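Side-chain contacts in phosphotriesterase family protein (Listeria monocytogenes serotype 4b str. H7858, PDB 3PNZ), which probably hydrolyses phosphorylated sugar lactones at a two-zinc centre, as a lactonase with the amidohydrolase fold: residues F134-V139 with A174-E179; A254-V259 with P297-E302. One frame throughout, in Å; residues are numbered along the deposited sequence.

Interaction 1 of 2, residues F134-V139 with A174-E179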
# COMPACT_ATOMS: atom_id res chain seq x y z
N PHE A 134 -2.96 -19.18 2.66
CA PHE A 134 -3.99 -18.17 2.44
C PHE A 134 -3.48 -17.02 1.57
O PHE A 134 -4.13 -16.61 0.60
CB PHE A 134 -4.52 -17.64 3.77
CG PHE A 134 -5.24 -16.33 3.64
CD1 PHE A 134 -6.56 -16.29 3.21
CD2 PHE A 134 -4.60 -15.14 3.93
CE1 PHE A 134 -7.22 -15.09 3.06
CE2 PHE A 134 -5.26 -13.93 3.79
CZ PHE A 134 -6.57 -13.90 3.35
N VAL A 135 -2.31 -16.49 1.91
CA VAL A 135 -1.72 -15.38 1.18
C VAL A 135 -1.34 -15.81 -0.24
O VAL A 135 -1.59 -15.10 -1.20
CB VAL A 135 -0.49 -14.80 1.91
CG1 VAL A 135 0.15 -13.67 1.10
CG2 VAL A 135 -0.87 -14.31 3.31
N VAL A 136 -0.73 -16.99 -0.36
CA VAL A 136 -0.36 -17.51 -1.67
C VAL A 136 -1.59 -17.64 -2.57
O VAL A 136 -1.56 -17.28 -3.75
CB VAL A 136 0.35 -18.87 -1.56
CG1 VAL A 136 0.54 -19.48 -2.95
CG2 VAL A 136 1.69 -18.71 -0.86
N ASN A 137 -2.69 -18.14 -2.01
CA ASN A 137 -3.91 -18.33 -2.78
C ASN A 137 -4.51 -17.01 -3.26
O ASN A 137 -5.08 -16.94 -4.35
CB ASN A 137 -4.94 -19.14 -1.97
CG ASN A 137 -4.54 -20.61 -1.82
OD1 ASN A 137 -3.73 -21.12 -2.59
ND2 ASN A 137 -5.11 -21.28 -0.83
N GLU A 138 -4.35 -15.95 -2.47
CA GLU A 138 -4.82 -14.63 -2.89
C GLU A 138 -4.05 -14.11 -4.11
O GLU A 138 -4.61 -13.42 -4.97
CB GLU A 138 -4.77 -13.62 -1.73
CG GLU A 138 -5.76 -13.93 -0.63
CD GLU A 138 -6.03 -12.74 0.30
OE1 GLU A 138 -5.07 -12.05 0.71
OE2 GLU A 138 -7.22 -12.51 0.62
N VAL A 139 -2.77 -14.45 -4.18
CA VAL A 139 -1.90 -14.01 -5.27
C VAL A 139 -2.08 -14.88 -6.51
O VAL A 139 -2.09 -14.38 -7.63
CB VAL A 139 -0.43 -14.06 -4.85
CG1 VAL A 139 0.49 -13.82 -6.04
CG2 VAL A 139 -0.16 -13.01 -3.76
N ALA A 174 6.48 -13.48 4.35
CA ALA A 174 7.80 -13.72 3.78
C ALA A 174 7.80 -15.06 3.02
O ALA A 174 8.30 -15.16 1.90
CB ALA A 174 8.86 -13.72 4.86
N ARG A 175 7.21 -16.07 3.64
CA ARG A 175 7.18 -17.39 3.03
C ARG A 175 6.25 -17.42 1.82
O ARG A 175 6.51 -18.15 0.85
CB ARG A 175 6.83 -18.43 4.09
CG ARG A 175 7.93 -18.51 5.15
CD ARG A 175 7.51 -19.26 6.39
NE ARG A 175 8.44 -18.99 7.49
CZ ARG A 175 8.36 -19.57 8.69
NH1 ARG A 175 7.40 -20.45 8.94
NH2 ARG A 175 9.24 -19.26 9.63
N ALA A 176 5.20 -16.60 1.84
CA ALA A 176 4.34 -16.46 0.66
C ALA A 176 5.13 -15.80 -0.47
O ALA A 176 4.94 -16.13 -1.64
CB ALA A 176 3.08 -15.67 0.99
N HIS A 177 6.00 -14.86 -0.13
CA HIS A 177 6.87 -14.29 -1.16
C HIS A 177 7.76 -15.37 -1.78
O HIS A 177 7.94 -15.42 -3.00
CB HIS A 177 7.78 -13.18 -0.65
CG HIS A 177 8.92 -12.93 -1.58
ND1 HIS A 177 8.80 -12.14 -2.70
CD2 HIS A 177 10.18 -13.43 -1.61
CE1 HIS A 177 9.94 -12.14 -3.36
NE2 HIS A 177 10.80 -12.92 -2.72
N HIS A 178 8.35 -16.22 -0.95
CA HIS A 178 9.24 -17.24 -1.49
C HIS A 178 8.52 -18.14 -2.50
O HIS A 178 9.11 -18.55 -3.50
CB HIS A 178 9.88 -18.07 -0.38
CG HIS A 178 10.98 -17.35 0.34
ND1 HIS A 178 12.09 -16.85 -0.32
CD2 HIS A 178 11.16 -17.05 1.65
CE1 HIS A 178 12.89 -16.27 0.55
NE2 HIS A 178 12.35 -16.39 1.75
N GLU A 179 7.24 -18.40 -2.24
CA GLU A 179 6.44 -19.26 -3.13
C GLU A 179 5.98 -18.57 -4.42
O GLU A 179 5.95 -19.20 -5.48
CB GLU A 179 5.24 -19.85 -2.38
CG GLU A 179 5.63 -20.80 -1.24
CD GLU A 179 4.46 -21.61 -0.69
OE1 GLU A 179 3.32 -21.44 -1.18
OE2 GLU A 179 4.67 -22.42 0.23

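Interaction 2 of 2, residues A254-V259 with P297-E302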
# COMPACT_ATOMS: atom_id res chain seq x y z
N ALA A 254 12.21 15.84 3.53
CA ALA A 254 12.68 14.50 3.87
C ALA A 254 12.98 13.73 2.58
O ALA A 254 13.96 13.00 2.49
CB ALA A 254 11.64 13.76 4.71
N ILE A 255 12.10 13.89 1.59
CA ILE A 255 12.32 13.26 0.29
C ILE A 255 13.62 13.77 -0.32
O ILE A 255 14.45 12.99 -0.78
CB ILE A 255 11.14 13.53 -0.65
CG1 ILE A 255 9.94 12.70 -0.21
CG2 ILE A 255 11.51 13.19 -2.11
CD1 ILE A 255 8.65 13.08 -0.89
N LEU A 256 13.81 15.09 -0.31
CA LEU A 256 14.99 15.68 -0.93
C LEU A 256 16.28 15.33 -0.18
O LEU A 256 17.35 15.24 -0.79
CB LEU A 256 14.83 17.19 -1.10
CG LEU A 256 13.75 17.60 -2.11
CD1 LEU A 256 13.62 19.12 -2.13
CD2 LEU A 256 14.07 17.05 -3.49
N TYR A 257 16.19 15.12 1.13
CA TYR A 257 17.36 14.61 1.85
C TYR A 257 17.77 13.24 1.31
O TYR A 257 18.96 12.98 1.06
CB TYR A 257 17.13 14.53 3.36
CG TYR A 257 18.26 13.83 4.07
CD1 TYR A 257 19.48 14.47 4.27
CD2 TYR A 257 18.13 12.52 4.50
CE1 TYR A 257 20.53 13.82 4.90
CE2 TYR A 257 19.18 11.86 5.13
CZ TYR A 257 20.37 12.52 5.33
OH TYR A 257 21.41 11.87 5.95
N LEU A 258 16.79 12.36 1.14
CA LEU A 258 17.10 11.03 0.62
C LEU A 258 17.66 11.13 -0.80
O LEU A 258 18.60 10.42 -1.14
CB LEU A 258 15.87 10.11 0.67
CG LEU A 258 15.55 9.54 2.06
CD1 LEU A 258 14.17 8.90 2.07
CD2 LEU A 258 16.63 8.53 2.50
N VAL A 259 17.10 12.03 -1.60
CA VAL A 259 17.64 12.25 -2.95
C VAL A 259 19.10 12.70 -2.85
O VAL A 259 19.97 12.17 -3.55
CB VAL A 259 16.81 13.25 -3.78
CG1 VAL A 259 17.50 13.54 -5.12
CG2 VAL A 259 15.41 12.71 -4.02
N PRO A 297 3.18 19.71 -9.43
CA PRO A 297 3.72 21.00 -9.86
C PRO A 297 4.47 21.72 -8.74
O PRO A 297 5.49 22.36 -8.99
CB PRO A 297 2.47 21.79 -10.27
CG PRO A 297 1.47 20.75 -10.63
CD PRO A 297 1.74 19.60 -9.70
N ARG A 298 3.98 21.61 -7.51
CA ARG A 298 4.68 22.26 -6.40
C ARG A 298 6.02 21.60 -6.14
O ARG A 298 7.04 22.28 -5.95
CB ARG A 298 3.85 22.26 -5.12
CG ARG A 298 4.60 22.92 -3.98
CD ARG A 298 4.33 22.25 -2.67
NE ARG A 298 5.41 22.48 -1.72
CZ ARG A 298 5.22 22.86 -0.46
NH1 ARG A 298 6.27 23.03 0.34
NH2 ARG A 298 3.99 23.08 -0.02
N PHE A 299 6.04 20.27 -6.12
CA PHE A 299 7.29 19.56 -5.89
C PHE A 299 8.33 19.89 -6.95
O PHE A 299 9.50 20.14 -6.64
CB PHE A 299 7.10 18.04 -5.82
CG PHE A 299 8.39 17.30 -5.67
CD1 PHE A 299 8.97 17.15 -4.42
CD2 PHE A 299 9.07 16.83 -6.78
CE1 PHE A 299 10.19 16.49 -4.28
CE2 PHE A 299 10.29 16.18 -6.64
CZ PHE A 299 10.84 16.01 -5.39
N ILE A 300 7.91 19.88 -8.21
CA ILE A 300 8.81 20.21 -9.30
C ILE A 300 9.41 21.59 -9.08
O ILE A 300 10.63 21.77 -9.15
CB ILE A 300 8.10 20.12 -10.66
CG1 ILE A 300 7.74 18.67 -10.96
CG2 ILE A 300 8.99 20.68 -11.76
CD1 ILE A 300 6.89 18.49 -12.22
N ASP A 301 8.55 22.56 -8.78
CA ASP A 301 8.99 23.94 -8.61
C ASP A 301 9.94 24.07 -7.43
O ASP A 301 11.02 24.64 -7.55
CB ASP A 301 7.79 24.87 -8.42
CG ASP A 301 8.18 26.33 -8.47
OD1 ASP A 301 7.73 27.11 -7.60
OD2 ASP A 301 8.94 26.70 -9.39
N GLU A 302 9.55 23.50 -6.29
CA GLU A 302 10.37 23.60 -5.09
C GLU A 302 11.70 22.86 -5.26
O GLU A 302 12.75 23.38 -4.89
CB GLU A 302 9.60 23.11 -3.85
CG GLU A 302 10.35 23.34 -2.56
CD GLU A 302 9.54 22.99 -1.31
OE1 GLU A 302 8.36 22.60 -1.43
OE2 GLU A 302 10.11 23.11 -0.21

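Interaction 1 of 2, residues F134-V139 with A174-E179
Val-136 and Ala-176 face each other where helix 128-140 meets helix 164-180, and they illustrate how one small residue lets two helices come together. Their CA atoms are 5.3 Å apart, and the axes of the two short segments approach to 9.0 Å, crossing at -44°. Two valines supply the other half of the contact. Val-135 lays CG1 against the methyl of Ala-176 (CG1 to CB 3.5 Å). That branch stands anti to the backbone N (chi1 178°). In Val-136 the rotamer is nearly the same (chi1 172°), but the branch in use is the other one: CG2, placed anti to the carbonyl carbon, rests over the backbone of Ala-176, 3.8 Å from its CA.

This same methyl is also met by Glu-179, one turn further along. The glutamate leaves its helix as an extended chain, crossing the valine at about a right angle. Its CB and CD each lie 4.0 Å from Val-136 CG2, and OE1 comes to 3.2 Å from that methyl, a snug approach of carbon to oxygen. Thr-132 adds to the cover of Ala-176, and Thr-180 is touched by Val-136 and Val-139.

No hydrogen bond or salt bridge spans the two segments. The buried pair Val-135 and Ala-176 is purely apolar and rests on shape and dispersion, whereas at the exposed rim the character changes: there a carboxylate oxygen of Glu-179 meets a valine methyl, a polar-on-apolar contact that adds closeness without a directed bond.

Interaction 2 of 2, residues A254-V259 with P297-E302
Glu-302 OE1 is gripped by two nitrogens of one arginine, a salt bridge formed within a single helical turn. Arg-298 presents the side of its guanidinium, donating from NE at 3.0 Å and from NH1 at 2.8 Å to Glu-302 OE1, and the oxygen lies almost in the guanidinium plane. NH1 arrives on the syn side of the carboxylate, 25° out of its plane. The other oxygen, OE2, is paired with Lys-306, so the carboxylate is probably held firmly as an anion. Both Arg-298 and Glu-302 touch Ile-252 of helix 248-260, extending the helix pairing beyond these two segments.

Beneath this polar layer the contact is carried by Phe-299. With CG anti to the backbone N (chi1 176°), the CE1 and CZ end of its ring meets methyls of two neighbouring residues of helix 248-260. Leu-256 CD2 sits 3.9 Å from Phe-299 CZ, the leucine and the phenylalanine running past each other head to tail. Ile-255 CG2 lies 4.2 Å from Phe-299 CE1. Both methyls approach the ring obliquely. Trp-295 and Phe-317 also meet this ring, and Phe-317 touches Ile-255 as well, so the hydrophobic cluster draws in helix 310-325. Such a meeting of outer helices is characteristic of the periphery of the TIM-barrel fold of amidohydrolases, here around helix 248-260, which connects parallel strands 234-237 and 267-269.

How the interactions relate
Interactions 1 and 2 lie on opposite sides of the chain's centre, their own centres 35 Å apart and their nearest atoms about 22 Å apart, without touching. Each involves a helix that leads into a strand followed by zinc ligands: helix 128-140 precedes strand 150-152 and the carboxylated Lys-154 shared by both zinc ions, whereas helix 248-260 precedes strand 267-269 and Asp-272. Interaction 1 lies closer to the chain's centre, about 17 Å against 21 Å, and its Val-135 touches Val-153, the neighbour of Lys-154. Neither contact supplies a metal ligand; both join helices on the outside of the barrel.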